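Local coordinates for protein KLLA0C04147p (PDB 5H2A) that probably binds and transfers sterols as Osh1, an oxysterol-binding-protein relative of which this chain is the ankyrin-repeat domain, at residues Lys137-Asn140 with Ile141-Met145; Asp196-Leu199 with His200-Val203; Ser240-Gln243 with Asn244-Lys247; Arg263-Ser266 with Val267-Val270. All blocks are in the same frame, centred on the assembly; numbering follows the deposited sequence.

In the fold
The four contacts are local turns, each within one continuous piece of an ankyrin-repeat domain of helices and loops. Contact 1 starts helix 139-165, and the far part of that helix reaches contact 2, where Arg161 meets Val198, Glu201 and Phe202; the two centres are about 37 Å apart. Contacts 3 and 4 lie at the two ends of helix 249-268, the first just ahead of its start and the second toward its C-terminal end, about 29 Å between centres. Leu258 of the same helix packs on contact 2, whose nearest atoms come to about 8 Å from contact 4. Contacts 1 and 3 are about 61 Å apart between centres, on opposite sides of the chain's centre.

Contact 1 of 4, residues Lys137-Asn140 with Ile141-Met145; sequences KNLN and IAQMM
Leu139 lies over one face of the Gln143 side-chain amide, its CG 3.7 Å from Gln143 CD, while the edge of the Asn138 amide faces the backbone: Asn138 OD1 accepts Ile141 N at 2.9 Å, in the carbonyl plane and on a lone pair. This is an N-cap, with Asn138 just ahead of helix 139-165. Its CG stands anti to the backbone N (chi1 177°), which carries OD1 back over the opening turn, where it takes up an amide hydrogen that has no helical carbonyl before it. The bond is somewhat bent, 147° at the hydrogen, and Ile141 CG1 also packs near OD1. Leu139 and Gln143, one turn apart, form the outer side of the turn; an alanine in place of Gln143 would probably leave Leu139 CG and CD1 without their cover and free the leucine tip to turn. The inner side docks on the predicted ankyrin repeat: Met144 touches Val111 and Thr112 of helix 108-115, and Met145 reaches Leu99 and Ala103 of helix 98-104. Regular helical bonding begins at once, with Ala142 N on Asn138 O at 3.1 Å and Gln143 N on Leu139 O at 2.8 Å.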
loop_
_atom_site.group_PDB
_atom_site.type_symbol
_atom_site.label_atom_id
_atom_site.label_comp_id
_atom_site.label_asym_id
_atom_site.label_seq_id
_atom_site.Cartn_x
_atom_site.Cartn_y
_atom_site.Cartn_z
ATOM N N LYS A 137 -6.668 9.161 20.136
ATOM C CA LYS A 137 -7.363 9.653 21.310
ATOM C C LYS A 137 -7.628 11.147 21.240
ATOM O O LYS A 137 -8.421 11.659 22.034
ATOM C CB LYS A 137 -6.544 9.307 22.554
ATOM C CG LYS A 137 -6.430 7.806 22.758
ATOM C CD LYS A 137 -5.587 7.445 23.981
ATOM C CE LYS A 137 -5.866 6.018 24.441
ATOM N NZ LYS A 137 -6.631 5.222 23.436
ATOM N N ASN A 138 -6.990 11.848 20.306
ATOM C CA ASN A 138 -7.091 13.295 20.157
ATOM C C ASN A 138 -7.796 13.567 18.829
ATOM O O ASN A 138 -7.353 13.086 17.781
ATOM C CB ASN A 138 -5.691 13.918 20.197
ATOM C CG ASN A 138 -5.679 15.437 19.986
ATOM O OD1 ASN A 138 -5.712 15.933 18.851
ATOM N ND2 ASN A 138 -5.576 16.181 21.088
ATOM N N LEU A 139 -8.900 14.311 18.875
ATOM C CA LEU A 139 -9.675 14.545 17.655
ATOM C C LEU A 139 -8.877 15.348 16.631
ATOM O O LEU A 139 -8.958 15.081 15.427
ATOM C CB LEU A 139 -10.988 15.258 17.984
ATOM C CG LEU A 139 -11.876 15.642 16.781
ATOM C CD1 LEU A 139 -12.241 14.437 15.919
ATOM C CD2 LEU A 139 -13.142 16.384 17.250
ATOM N N ASN A 140 -8.127 16.364 17.077
ATOM C CA ASN A 140 -7.399 17.180 16.109
ATOM C C ASN A 140 -6.414 16.330 15.322
ATOM O O ASN A 140 -6.218 16.541 14.117
ATOM C CB ASN A 140 -6.673 18.338 16.806
ATOM C CG ASN A 140 -7.607 19.505 17.138
ATOM O OD1 ASN A 140 -8.610 19.728 16.458
ATOM N ND2 ASN A 140 -7.270 20.255 18.182
ATOM N N ILE A 141 -5.795 15.348 15.978
ATOM C CA ILE A 141 -4.884 14.473 15.243
ATOM C C ILE A 141 -5.661 13.604 14.262
ATOM O O ILE A 141 -5.255 13.441 13.104
ATOM C CB ILE A 141 -4.035 13.648 16.227
ATOM C CG1 ILE A 141 -3.027 14.599 16.884
ATOM C CG2 ILE A 141 -3.289 12.507 15.497
ATOM C CD1 ILE A 141 -2.103 13.964 17.851
ATOM N N ALA A 142 -6.812 13.068 14.684
ATOM C CA ALA A 142 -7.630 12.265 13.775
ATOM C C ALA A 142 -8.085 13.080 12.569
ATOM O O ALA A 142 -8.105 12.567 11.446
ATOM C CB ALA A 142 -8.847 11.691 14.511
ATOM N N GLN A 143 -8.460 14.346 12.783
ATOM C CA GLN A 143 -8.925 15.170 11.670
ATOM C C GLN A 143 -7.794 15.452 10.698
ATOM O O GLN A 143 -8.008 15.465 9.485
ATOM C CB GLN A 143 -9.508 16.487 12.182
ATOM C CG GLN A 143 -10.806 16.330 12.933
ATOM C CD GLN A 143 -11.175 17.596 13.685
ATOM O OE1 GLN A 143 -10.302 18.346 14.148
ATOM N NE2 GLN A 143 -12.467 17.854 13.791
ATOM N N MET A 144 -6.594 15.711 11.224
ATOM C CA MET A 144 -5.422 15.883 10.374
ATOM C C MET A 144 -5.174 14.651 9.506
ATOM O O MET A 144 -4.914 14.774 8.305
ATOM C CB MET A 144 -4.200 16.194 11.249
ATOM C CG MET A 144 -2.873 16.112 10.524
ATOM S SD MET A 144 -1.528 16.775 11.545
ATOM C CE MET A 144 -1.254 15.441 12.737
ATOM N N MET A 145 -5.270 13.455 10.091
ATOM C CA MET A 145 -5.109 12.226 9.320
ATOM C C MET A 145 -6.213 12.061 8.292
ATOM O O MET A 145 -5.963 11.595 7.169
ATOM C CB MET A 145 -5.091 11.015 10.262
ATOM C CG MET A 145 -3.881 11.021 11.214
ATOM S SD MET A 145 -3.817 9.586 12.328
ATOM C CE MET A 145 -3.367 8.283 11.194
#

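Contact 2 of 4, residues Asp196-Leu199 with His200-Val203; sequences DTVL and HEFV
Thr197 and His200 are joined through their side chains: Thr197 OG1 and His200 ND1 share a hydrogen bond of 2.8 Å in which either may be the donor. The sequence Thr-Val-Leu-His is a variant of the TPLH signature that opens the first helix of an ankyrin repeat, and Thr197 is the N-cap of helix 198-204. The threonine hydroxyl stands between its own backbone N and carbonyl carbon (chi1 70°), which brings it within bonding distance of ND1, and Thr197 N adds a weak bond to the same ND1 at 3.5 Å. On the far side of the ring, His200 NE2 bonds to Lys229 O, tying this turn to the loop after helix 208-215. An alanine at His200 would probably leave Thr197 OG1 without its ring partner and Lys229 O without this tie.

One shell out, Asp196 CG lies 3.9 Å from His200 CB, and the carboxylate is itself held by salt bridges to Lys204 and Arg227. Val198 and Phe202 pack a turn apart: Val198 O sits at the ring edge, 3.1 Å from Phe202 CD2, while Glu201 CG lies over one face, offset toward the rim. Glu201 spreads its carboxylate between Arg161 and Lys205, and a water is hydrogen-bonded to Glu201 OE1 at 2.7 Å.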
loop_
_atom_site.group_PDB
_atom_site.type_symbol
_atom_site.label_atom_id
_atom_site.label_comp_id
_atom_site.label_asym_id
_atom_site.label_seq_id
_atom_site.Cartn_x
_atom_site.Cartn_y
_atom_site.Cartn_z
ATOM N N ASP A 196 -20.561 6.452 -16.738
ATOM C CA ASP A 196 -19.725 5.301 -17.076
ATOM C C ASP A 196 -18.677 5.018 -16.007
ATOM O O ASP A 196 -18.135 5.936 -15.394
ATOM C CB ASP A 196 -18.978 5.539 -18.388
ATOM C CG ASP A 196 -19.887 5.507 -19.587
ATOM O OD1 ASP A 196 -21.042 5.047 -19.437
ATOM O OD2 ASP A 196 -19.441 5.943 -20.665
ATOM N N THR A 197 -18.383 3.733 -15.812
ATOM C CA THR A 197 -17.128 3.307 -15.203
ATOM C C THR A 197 -16.055 3.254 -16.285
ATOM O O THR A 197 -16.360 3.325 -17.477
ATOM C CB THR A 197 -17.267 1.922 -14.584
ATOM O OG1 THR A 197 -17.408 0.960 -15.636
ATOM C CG2 THR A 197 -18.494 1.849 -13.669
ATOM N N VAL A 198 -14.783 3.123 -15.881
ATOM C CA VAL A 198 -13.767 3.037 -16.924
ATOM C C VAL A 198 -13.976 1.786 -17.758
ATOM O O VAL A 198 -13.638 1.775 -18.943
ATOM C CB VAL A 198 -12.318 3.116 -16.383
ATOM C CG1 VAL A 198 -12.024 4.521 -15.857
ATOM C CG2 VAL A 198 -12.018 2.033 -15.327
ATOM N N LEU A 199 -14.575 0.731 -17.189
ATOM C CA LEU A 199 -14.797 -0.455 -18.015
ATOM C C LEU A 199 -15.799 -0.163 -19.130
ATOM O O LEU A 199 -15.567 -0.545 -20.281
ATOM C CB LEU A 199 -15.251 -1.645 -17.162
ATOM C CG LEU A 199 -15.448 -2.972 -17.922
ATOM C CD1 LEU A 199 -14.167 -3.467 -18.651
ATOM C CD2 LEU A 199 -15.942 -4.067 -16.949
ATOM N N HIS A 200 -16.901 0.540 -18.829
ATOM C CA HIS A 200 -17.810 0.955 -19.902
ATOM C C HIS A 200 -17.096 1.832 -20.916
ATOM O O HIS A 200 -17.274 1.680 -22.135
ATOM C CB HIS A 200 -18.996 1.736 -19.344
ATOM C CG HIS A 200 -19.910 0.913 -18.507
ATOM N ND1 HIS A 200 -19.819 0.888 -17.135
ATOM C CD2 HIS A 200 -20.927 0.086 -18.840
ATOM C CE1 HIS A 200 -20.743 0.076 -16.655
ATOM N NE2 HIS A 200 -21.432 -0.418 -17.667
ATOM N N GLU A 201 -16.331 2.801 -20.412
ATOM C CA GLU A 201 -15.651 3.775 -21.255
ATOM C C GLU A 201 -14.733 3.090 -22.260
ATOM O O GLU A 201 -14.768 3.387 -23.463
ATOM C CB GLU A 201 -14.868 4.745 -20.359
ATOM C CG GLU A 201 -13.919 5.648 -21.119
ATOM C CD GLU A 201 -13.010 6.474 -20.207
ATOM O OE1 GLU A 201 -13.213 6.463 -18.975
ATOM O OE2 GLU A 201 -12.083 7.123 -20.739
ATOM N N PHE A 202 -13.900 2.158 -21.790
ATOM C CA PHE A 202 -12.944 1.548 -22.696
ATOM C C PHE A 202 -13.522 0.385 -23.483
ATOM O O PHE A 202 -12.970 0.046 -24.536
ATOM C CB PHE A 202 -11.683 1.142 -21.929
ATOM C CG PHE A 202 -10.864 2.339 -21.520
ATOM C CD1 PHE A 202 -10.008 2.947 -22.435
ATOM C CD2 PHE A 202 -11.026 2.910 -20.271
ATOM C CE1 PHE A 202 -9.283 4.086 -22.086
ATOM C CE2 PHE A 202 -10.315 4.061 -19.902
ATOM C CZ PHE A 202 -9.431 4.646 -20.817
ATOM N N VAL A 203 -14.626 -0.211 -23.034
ATOM C CA VAL A 203 -15.347 -1.116 -23.929
ATOM C C VAL A 203 -15.881 -0.344 -25.131
ATOM O O VAL A 203 -15.734 -0.775 -26.279
ATOM C CB VAL A 203 -16.482 -1.855 -23.196
ATOM C CG1 VAL A 203 -17.431 -2.501 -24.241
ATOM C CG2 VAL A 203 -15.915 -2.892 -22.249
HETATM O O HOH W 1 -15.313 6.428 -17.210
#

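Contact 3 of 4, residues Ser240-Gln243 with Asn244-Lys247; sequences SKEQ and NDKK
Glu242 and Asp245 close a type I beta turn, with Asp245 N donating to Glu242 O at 3.0 Å and a nearly straight 164°. The turn belongs to the loop that leads from helix 208-215 into helix 249-268. Overlapping its first half, Gln243 N bonds to Ser240 O at 3.2 Å, so two tight bends run into each other. Two waters bridge the backbone here: one links Lys241 O to Asn244 N, accepting from that amide at 2.7 Å, and the other donates to both Gln243 O and Asp245 O.

Few side chains meet across the turn. Asp245 CG is anti to its carbonyl carbon (chi1 -73°), and its carboxylate lies back beside the peptide of Glu242, with Asp245 CB 3.4 Å from Glu242 O. That carbonyl also accepts Asn248 ND2, which fastens the turn to the lead-in of the next helix. Gln243 bends at its second torsion and runs away from the turn to Leu252 and Lys255 of helix 249-268, and Asn244 also rests on Leu252. The two acids may repel each other mildly, since Glu242 OE2 and Asp245 OD2 are 5.6 Å apart; the nearest side-chain approach of this pair is Glu242 CB to Asp245 OD2, at 4.2 Å.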
loop_
_atom_site.group_PDB
_atom_site.type_symbol
_atom_site.label_atom_id
_atom_site.label_comp_id
_atom_site.label_asym_id
_atom_site.label_seq_id
_atom_site.Cartn_x
_atom_site.Cartn_y
_atom_site.Cartn_z
ATOM N N SER A 240 -24.549 -16.164 -35.544
ATOM C CA SER A 240 -23.572 -17.223 -35.297
ATOM C C SER A 240 -22.660 -17.445 -36.500
ATOM O O SER A 240 -21.447 -17.623 -36.345
ATOM C CB SER A 240 -24.299 -18.517 -34.927
ATOM O OG SER A 240 -25.315 -18.255 -33.971
ATOM N N LYS A 241 -23.222 -17.434 -37.707
ATOM C CA LYS A 241 -22.428 -17.724 -38.899
ATOM C C LYS A 241 -21.335 -16.687 -39.149
ATOM O O LYS A 241 -20.321 -17.015 -39.783
ATOM C CB LYS A 241 -23.346 -17.828 -40.126
ATOM C CG LYS A 241 -23.919 -16.496 -40.584
ATOM C CD LYS A 241 -24.453 -16.541 -42.016
ATOM C CE LYS A 241 -25.816 -17.192 -42.089
ATOM N NZ LYS A 241 -26.472 -16.920 -43.402
ATOM N N GLU A 242 -21.509 -15.455 -38.666
ATOM C CA GLU A 242 -20.572 -14.363 -38.899
ATOM C C GLU A 242 -19.631 -14.111 -37.722
ATOM O O GLU A 242 -18.730 -13.271 -37.842
ATOM C CB GLU A 242 -21.350 -13.077 -39.224
ATOM C CG GLU A 242 -22.247 -13.203 -40.464
ATOM C CD GLU A 242 -23.020 -11.927 -40.810
ATOM O OE1 GLU A 242 -23.039 -10.977 -39.994
ATOM O OE2 GLU A 242 -23.610 -11.879 -41.916
ATOM N N GLN A 243 -19.801 -14.841 -36.611
ATOM C CA GLN A 243 -19.140 -14.496 -35.354
ATOM C C GLN A 243 -17.626 -14.446 -35.503
ATOM O O GLN A 243 -16.961 -13.618 -34.870
ATOM C CB GLN A 243 -19.536 -15.508 -34.280
ATOM C CG GLN A 243 -19.332 -15.050 -32.849
ATOM C CD GLN A 243 -20.634 -14.537 -32.214
ATOM O OE1 GLN A 243 -21.663 -15.210 -32.270
ATOM N NE2 GLN A 243 -20.589 -13.347 -31.618
ATOM N N ASN A 244 -17.055 -15.320 -36.336
ATOM C CA ASN A 244 -15.602 -15.424 -36.448
ATOM C C ASN A 244 -15.018 -14.667 -37.639
ATOM O O ASN A 244 -13.816 -14.785 -37.900
ATOM C CB ASN A 244 -15.187 -16.895 -36.513
ATOM C CG ASN A 244 -15.543 -17.631 -35.251
ATOM O OD1 ASN A 244 -15.134 -17.233 -34.162
ATOM N ND2 ASN A 244 -16.315 -18.699 -35.383
ATOM N N ASP A 245 -15.829 -13.898 -38.362
ATOM C CA ASP A 245 -15.293 -13.086 -39.451
ATOM C C ASP A 245 -14.337 -12.033 -38.909
ATOM O O ASP A 245 -14.476 -11.560 -37.775
ATOM C CB ASP A 245 -16.431 -12.416 -40.222
ATOM C CG ASP A 245 -17.186 -13.392 -41.086
ATOM O OD1 ASP A 245 -16.876 -14.601 -41.004
ATOM O OD2 ASP A 245 -18.092 -12.954 -41.829
ATOM N N LYS A 246 -13.344 -11.677 -39.733
ATOM C CA LYS A 246 -12.299 -10.760 -39.291
ATOM C C LYS A 246 -12.877 -9.416 -38.852
ATOM O O LYS A 246 -12.396 -8.815 -37.884
ATOM C CB LYS A 246 -11.272 -10.563 -40.407
ATOM C CG LYS A 246 -10.237 -11.668 -40.473
ATOM C CD LYS A 246 -9.992 -12.130 -41.899
ATOM C CE LYS A 246 -8.862 -13.149 -41.944
ATOM N NZ LYS A 246 -8.616 -13.650 -43.322
ATOM N N LYS A 247 -13.907 -8.928 -39.551
ATOM C CA LYS A 247 -14.459 -7.615 -39.217
ATOM C C LYS A 247 -15.092 -7.593 -37.830
ATOM O O LYS A 247 -15.255 -6.512 -37.253
ATOM C CB LYS A 247 -15.496 -7.179 -40.256
ATOM C CG LYS A 247 -16.814 -7.941 -40.167
ATOM C CD LYS A 247 -17.884 -7.343 -41.085
ATOM C CE LYS A 247 -17.449 -7.364 -42.554
ATOM N NZ LYS A 247 -17.230 -8.754 -43.079
HETATM O O HOH W 2 -18.042 -17.165 -38.060
HETATM O O HOH W 3 -14.539 -12.388 -35.343
#

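Contact 4 of 4, residues Arg263-Ser266 with Val267-Val270; sequences REQS and VIDV
Gln265 and Asp269, one helical turn apart, make the side-chain hydrogen bond of this contact: Gln265 NE2 donates to Asp269 OD1 at 3.0 Å, with 159° at the hydrogen. The glutamine chain bends at its second torsion (chi2 64°) and so brings the amide round to the aspartate. OD1 lies close to the amide plane and is met on its syn side, though NE2 sits well out of the carboxylate plane; the two flat groups are turned 49° apart. Asp269 OD1 lies 3.3 Å from Gln265 O, an acceptor against an acceptor, and the NE2 hydrogen probably offsets part of that repulsion.

Among the backbone bonds, Ile268 N to Glu264 O (3.2 Å) and Asp269 N to Gln265 O (2.9 Å) keep the helical pattern, whereas Val267 N divides itself weakly between Arg263 O and Glu264 O. Beyond them Val270 N turns to Val267 O, a shorter step back along the chain.

The remaining touches are van der Waals ones of carbon on polar atoms: Ile268 CG1 and CD1 against Glu264 O, and Ile268 CG2 near Gln265 NE2.

The turn lies in the last part of helix 249-268 near the C-terminus, where Gln265, Ser266 and Asp269 all touch Phe222 of the loop that follows helix 208-215.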
loop_
_atom_site.group_PDB
_atom_site.type_symbol
_atom_site.label_atom_id
_atom_site.label_comp_id
_atom_site.label_asym_id
_atom_site.label_seq_id
_atom_site.Cartn_x
_atom_site.Cartn_y
_atom_site.Cartn_z
ATOM N N ARG A 263 -17.790 -14.678 -15.143
ATOM C CA ARG A 263 -17.697 -15.948 -14.421
ATOM C C ARG A 263 -16.842 -15.800 -13.169
ATOM O O ARG A 263 -17.213 -16.267 -12.086
ATOM C CB ARG A 263 -17.138 -17.042 -15.344
ATOM C CG ARG A 263 -18.130 -17.486 -16.437
ATOM C CD ARG A 263 -17.650 -18.723 -17.215
ATOM N NE ARG A 263 -16.419 -18.494 -17.970
ATOM C CZ ARG A 263 -16.383 -18.087 -19.242
ATOM N NH1 ARG A 263 -15.222 -17.904 -19.856
ATOM N NH2 ARG A 263 -17.509 -17.853 -19.900
ATOM N N GLU A 264 -15.695 -15.138 -13.293
ATOM C CA GLU A 264 -14.827 -14.960 -12.134
ATOM C C GLU A 264 -15.480 -14.054 -11.093
ATOM O O GLU A 264 -15.389 -14.312 -9.883
ATOM C CB GLU A 264 -13.474 -14.419 -12.602
ATOM C CG GLU A 264 -12.801 -15.386 -13.575
ATOM C CD GLU A 264 -11.537 -14.833 -14.211
ATOM O OE1 GLU A 264 -11.366 -13.595 -14.243
ATOM O OE2 GLU A 264 -10.716 -15.646 -14.691
ATOM N N GLN A 265 -16.183 -13.016 -11.550
ATOM C CA GLN A 265 -16.894 -12.118 -10.641
ATOM C C GLN A 265 -17.978 -12.857 -9.861
ATOM O O GLN A 265 -18.228 -12.553 -8.685
ATOM C CB GLN A 265 -17.514 -10.965 -11.432
ATOM C CG GLN A 265 -17.973 -9.804 -10.566
ATOM C CD GLN A 265 -16.814 -9.137 -9.862
ATOM O OE1 GLN A 265 -15.792 -8.824 -10.481
ATOM N NE2 GLN A 265 -16.951 -8.934 -8.550
ATOM N N SER A 266 -18.646 -13.815 -10.507
ATOM C CA SER A 266 -19.692 -14.575 -9.828
ATOM C C SER A 266 -19.137 -15.316 -8.614
ATOM O O SER A 266 -19.812 -15.428 -7.582
ATOM C CB SER A 266 -20.339 -15.558 -10.804
ATOM O OG SER A 266 -21.167 -14.879 -11.727
ATOM N N VAL A 267 -17.910 -15.820 -8.719
ATOM C CA VAL A 267 -17.286 -16.509 -7.590
ATOM C C VAL A 267 -16.955 -15.520 -6.480
ATOM O O VAL A 267 -17.234 -15.770 -5.303
ATOM C CB VAL A 267 -16.028 -17.273 -8.042
ATOM C CG1 VAL A 267 -15.365 -17.957 -6.848
ATOM C CG2 VAL A 267 -16.373 -18.297 -9.122
ATOM N N ILE A 268 -16.353 -14.382 -6.841
ATOM C CA ILE A 268 -16.008 -13.359 -5.855
ATOM C C ILE A 268 -17.237 -12.935 -5.064
ATOM O O ILE A 268 -17.189 -12.802 -3.835
ATOM C CB ILE A 268 -15.339 -12.154 -6.545
ATOM C CG1 ILE A 268 -14.019 -12.573 -7.196
ATOM C CG2 ILE A 268 -15.125 -11.017 -5.553
ATOM C CD1 ILE A 268 -13.480 -11.559 -8.200
ATOM N N ASP A 269 -18.361 -12.730 -5.752
ATOM C CA ASP A 269 -19.571 -12.240 -5.103
ATOM C C ASP A 269 -20.217 -13.244 -4.143
ATOM O O ASP A 269 -21.130 -12.850 -3.410
ATOM C CB ASP A 269 -20.581 -11.804 -6.163
ATOM C CG ASP A 269 -20.083 -10.613 -6.990
ATOM O OD1 ASP A 269 -19.033 -10.039 -6.632
ATOM O OD2 ASP A 269 -20.745 -10.249 -7.978
ATOM N N VAL A 270 -19.790 -14.510 -4.123
ATOM C CA VAL A 270 -20.287 -15.479 -3.141
ATOM C C VAL A 270 -19.215 -15.924 -2.166
ATOM O O VAL A 270 -19.494 -16.784 -1.312
ATOM C CB VAL A 270 -20.922 -16.720 -3.804
ATOM C CG1 VAL A 270 -22.133 -16.354 -4.647
ATOM C CG2 VAL A 270 -19.888 -17.499 -4.608
#